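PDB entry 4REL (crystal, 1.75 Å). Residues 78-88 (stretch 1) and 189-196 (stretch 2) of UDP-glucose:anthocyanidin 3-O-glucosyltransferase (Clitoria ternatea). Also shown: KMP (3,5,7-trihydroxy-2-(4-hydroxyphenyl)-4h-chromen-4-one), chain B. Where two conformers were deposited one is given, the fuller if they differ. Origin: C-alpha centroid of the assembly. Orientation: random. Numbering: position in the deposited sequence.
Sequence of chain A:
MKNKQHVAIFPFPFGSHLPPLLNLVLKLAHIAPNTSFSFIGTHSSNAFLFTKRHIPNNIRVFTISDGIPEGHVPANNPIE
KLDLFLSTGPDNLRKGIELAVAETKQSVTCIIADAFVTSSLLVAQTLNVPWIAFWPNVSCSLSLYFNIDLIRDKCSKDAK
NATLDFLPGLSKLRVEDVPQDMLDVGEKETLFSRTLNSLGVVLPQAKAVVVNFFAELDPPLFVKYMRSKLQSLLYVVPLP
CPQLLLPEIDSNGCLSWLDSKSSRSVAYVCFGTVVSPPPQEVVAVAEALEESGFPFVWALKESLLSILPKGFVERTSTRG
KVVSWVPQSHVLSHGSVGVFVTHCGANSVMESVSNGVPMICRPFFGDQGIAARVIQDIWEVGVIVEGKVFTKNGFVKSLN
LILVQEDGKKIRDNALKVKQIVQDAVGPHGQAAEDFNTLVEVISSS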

# COMPACT_ATOMS: atom_id res chain seq x y z
N PRO A 78 3.03 -5.34 15.57
CA PRO A 78 2.46 -4.34 14.66
C PRO A 78 0.95 -4.15 14.79
O PRO A 78 0.40 -3.31 14.09
CB PRO A 78 2.79 -4.90 13.28
CG PRO A 78 2.75 -6.39 13.49
CD PRO A 78 3.32 -6.61 14.87
N ILE A 79 0.28 -4.91 15.65
CA ILE A 79 -1.17 -4.83 15.71
C ILE A 79 -1.67 -4.00 16.90
O ILE A 79 -2.74 -3.40 16.83
CB ILE A 79 -1.82 -6.22 15.73
CG1 ILE A 79 -1.31 -7.06 14.55
CG2 ILE A 79 -3.33 -6.13 15.63
CD1 ILE A 79 -1.56 -6.40 13.21
N GLU A 80 -0.89 -3.98 17.98
CA GLU A 80 -1.37 -3.33 19.21
C GLU A 80 -1.81 -1.88 19.02
O GLU A 80 -2.92 -1.51 19.42
CB GLU A 80 -0.33 -3.39 20.33
CG GLU A 80 -0.84 -2.66 21.57
CD GLU A 80 -0.07 -2.98 22.83
OE1 GLU A 80 0.80 -3.87 22.79
OE2 GLU A 80 -0.34 -2.32 23.86
N LYS A 81 -0.97 -1.06 18.40
CA LYS A 81 -1.34 0.35 18.22
C LYS A 81 -2.55 0.51 17.32
O LYS A 81 -3.33 1.47 17.48
CB LYS A 81 -0.16 1.18 17.71
CG LYS A 81 0.89 1.45 18.79
CD LYS A 81 2.11 2.14 18.21
CE LYS A 81 3.03 2.63 19.31
NZ LYS A 81 4.31 3.14 18.76
N LEU A 82 -2.72 -0.41 16.37
CA LEU A 82 -3.90 -0.40 15.50
C LEU A 82 -5.16 -0.66 16.33
O LEU A 82 -6.15 0.06 16.21
CB LEU A 82 -3.81 -1.44 14.38
CG LEU A 82 -2.53 -1.65 13.57
CD1 LEU A 82 -2.79 -2.58 12.40
CD2 LEU A 82 -1.94 -0.36 13.09
N ASP A 83 -5.13 -1.70 17.16
CA ASP A 83 -6.26 -1.99 18.04
C ASP A 83 -6.59 -0.80 18.94
O ASP A 83 -7.76 -0.44 19.12
CB ASP A 83 -5.93 -3.18 18.95
CG ASP A 83 -5.88 -4.51 18.20
OD1 ASP A 83 -6.47 -4.63 17.11
OD2 ASP A 83 -5.25 -5.46 18.73
N LEU A 84 -5.55 -0.20 19.54
CA LEU A 84 -5.76 0.89 20.50
C LEU A 84 -6.42 2.08 19.83
O LEU A 84 -7.34 2.68 20.39
CB LEU A 84 -4.45 1.29 21.19
CG LEU A 84 -3.91 0.26 22.21
CD1 LEU A 84 -2.54 0.67 22.73
CD2 LEU A 84 -4.89 0.09 23.37
N PHE A 85 -5.97 2.43 18.62
CA PHE A 85 -6.65 3.50 17.89
C PHE A 85 -8.08 3.12 17.54
O PHE A 85 -9.00 3.91 17.73
CB PHE A 85 -5.91 3.88 16.61
CG PHE A 85 -6.67 4.89 15.78
CD1 PHE A 85 -6.76 6.22 16.20
CD2 PHE A 85 -7.34 4.50 14.63
CE1 PHE A 85 -7.47 7.14 15.46
CE2 PHE A 85 -8.06 5.42 13.89
CZ PHE A 85 -8.12 6.75 14.30
N LEU A 86 -8.28 1.92 17.00
CA LEU A 86 -9.63 1.54 16.59
C LEU A 86 -10.56 1.50 17.81
O LEU A 86 -11.75 1.79 17.69
CB LEU A 86 -9.63 0.20 15.84
CG LEU A 86 -8.95 0.19 14.47
CD1 LEU A 86 -8.74 -1.26 13.98
CD2 LEU A 86 -9.74 0.99 13.45
N SER A 87 -10.01 1.17 18.98
CA SER A 87 -10.84 1.08 20.18
C SER A 87 -11.40 2.42 20.65
O SER A 87 -12.30 2.45 21.48
CB SER A 87 -10.08 0.41 21.33
OG SER A 87 -9.17 1.32 21.95
N THR A 88 -10.88 3.52 20.11
CA THR A 88 -11.35 4.84 20.53
C THR A 88 -12.73 5.17 19.97
O THR A 88 -13.37 6.11 20.42
CB THR A 88 -10.40 5.99 20.13
OG1 THR A 88 -10.26 6.03 18.71
CG2 THR A 88 -9.04 5.80 20.75
N GLU A 189 -8.25 -13.69 17.36
CA GLU A 189 -8.90 -12.53 16.73
C GLU A 189 -8.52 -11.25 17.45
O GLU A 189 -8.36 -11.24 18.67
CB GLU A 189 -10.42 -12.65 16.74
CG GLU A 189 -10.96 -13.85 16.00
CD GLU A 189 -12.47 -13.83 15.89
OE1 GLU A 189 -13.11 -14.80 16.34
OE2 GLU A 189 -13.01 -12.83 15.36
N THR A 190 -8.40 -10.17 16.70
CA THR A 190 -8.06 -8.89 17.30
C THR A 190 -9.11 -7.88 16.88
O THR A 190 -9.88 -8.15 15.95
CB THR A 190 -6.67 -8.41 16.86
OG1 THR A 190 -6.67 -8.24 15.43
CG2 THR A 190 -5.59 -9.41 17.27
N LEU A 191 -9.16 -6.74 17.55
CA LEU A 191 -10.11 -5.71 17.14
C LEU A 191 -9.84 -5.34 15.69
O LEU A 191 -10.76 -5.09 14.91
CB LEU A 191 -10.03 -4.48 18.04
CG LEU A 191 -10.88 -3.28 17.60
CD1 LEU A 191 -12.34 -3.66 17.51
CD2 LEU A 191 -10.68 -2.12 18.58
N PHE A 192 -8.56 -5.34 15.31
CA PHE A 192 -8.17 -5.03 13.94
C PHE A 192 -8.70 -6.09 12.97
O PHE A 192 -9.27 -5.76 11.93
CB PHE A 192 -6.65 -4.91 13.83
CG PHE A 192 -6.15 -4.69 12.44
CD1 PHE A 192 -6.43 -3.52 11.75
CD2 PHE A 192 -5.36 -5.64 11.82
CE1 PHE A 192 -5.96 -3.30 10.47
CE2 PHE A 192 -4.88 -5.44 10.53
CZ PHE A 192 -5.18 -4.27 9.86
N SER A 193 -8.52 -7.37 13.30
CA SER A 193 -9.01 -8.41 12.38
C SER A 193 -10.52 -8.38 12.27
O SER A 193 -11.06 -8.60 11.18
CB SER A 193 -8.51 -9.81 12.77
OG SER A 193 -9.18 -10.30 13.91
N ARG A 194 -11.21 -8.12 13.37
CA ARG A 194 -12.67 -8.05 13.36
C ARG A 194 -13.17 -6.89 12.51
O ARG A 194 -14.19 -6.99 11.82
CB ARG A 194 -13.21 -7.92 14.79
CG ARG A 194 -12.92 -9.13 15.66
CD ARG A 194 -13.55 -8.99 17.04
NE ARG A 194 -13.33 -10.18 17.86
CZ ARG A 194 -12.35 -10.29 18.76
NH1 ARG A 194 -11.51 -9.29 18.97
NH2 ARG A 194 -12.22 -11.41 19.46
N THR A 195 -12.44 -5.78 12.58
CA THR A 195 -12.75 -4.61 11.77
C THR A 195 -12.60 -4.93 10.27
O THR A 195 -13.49 -4.63 9.47
CB THR A 195 -11.84 -3.43 12.17
OG1 THR A 195 -12.11 -3.08 13.54
CG2 THR A 195 -12.10 -2.23 11.30
N LEU A 196 -11.48 -5.55 9.89
CA LEU A 196 -11.30 -5.94 8.50
C LEU A 196 -12.40 -6.92 8.06
O LEU A 196 -12.96 -6.78 6.98
CB LEU A 196 -9.90 -6.52 8.25
CG LEU A 196 -8.88 -5.49 7.75
CD1 LEU A 196 -8.80 -4.27 8.67
CD2 LEU A 196 -7.50 -6.11 7.60
C1 KMP B . -4.89 -7.38 5.36
C2 KMP B . -4.50 -6.18 4.78
C3 KMP B . -3.68 -5.24 5.57
C4 KMP B . -3.29 -5.61 6.95
C5 KMP B . -3.74 -6.83 7.45
C6 KMP B . -4.52 -7.69 6.67
C9 KMP B . -3.23 -3.95 5.01
C10 KMP B . -2.41 -3.07 5.87
C11 KMP B . -2.08 -3.53 7.26
C14 KMP B . -1.26 -2.71 8.20
C15 KMP B . -0.97 -1.36 7.96
C16 KMP B . -0.20 -0.63 8.85
C17 KMP B . 0.30 -1.24 9.99
C18 KMP B . 0.02 -2.58 10.24
C19 KMP B . -0.76 -3.31 9.35
O12 KMP B . -2.53 -4.76 7.71
O13 KMP B . -3.55 -3.63 3.84
O24 KMP B . 1.06 -0.52 10.86
O27 KMP B . -1.99 -1.88 5.36
O29 KMP B . -4.92 -8.87 7.20
O30 KMP B . -4.86 -5.86 3.51

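What fills the apolar centre? The ring of F192 does; the residue's CA-to-CB bond points toward stretch 1, and chi1 is t. L82 CD1 sits 3.7 Å from the centroid of the F192 ring and only 6° off its normal, a CH-pi contact squarely over one face. L86 approaches the ring edge instead, its CD1 3.9 Å from F192 CD1, while I79 CG2 packs 4.0 Å from F192 CB.

How does the ligand meet this core? Kaempferol touches both sides of the contact: its O12 lies 3.4 Å from F192 CZ, near the ring plane, and its C18 lies 3.5 Å from L82 CD1. The same methyl therefore meets both the aromatic face and the flavonol.

What does L191 add? Its CD2 methyl rests against L86 and the backbone of D83: L191 CD2 lies 3.7 Å from L86 CB and 3.4 Å from D83 O. D83 O accepts the helical hydrogen bond from S87 N at 2.8 Å, and the L191 methyl packs beside it.

Where does the polar edge lie? At the start of the second helix, F192 N donates to D83 OD1 at 2.8 Å, the one hydrogen bond between the stretches. T190 caps the same turn, its OG1 accepting from S193 N at 3.0 Å, so side chains from both stretches serve amides of the helix's first turn.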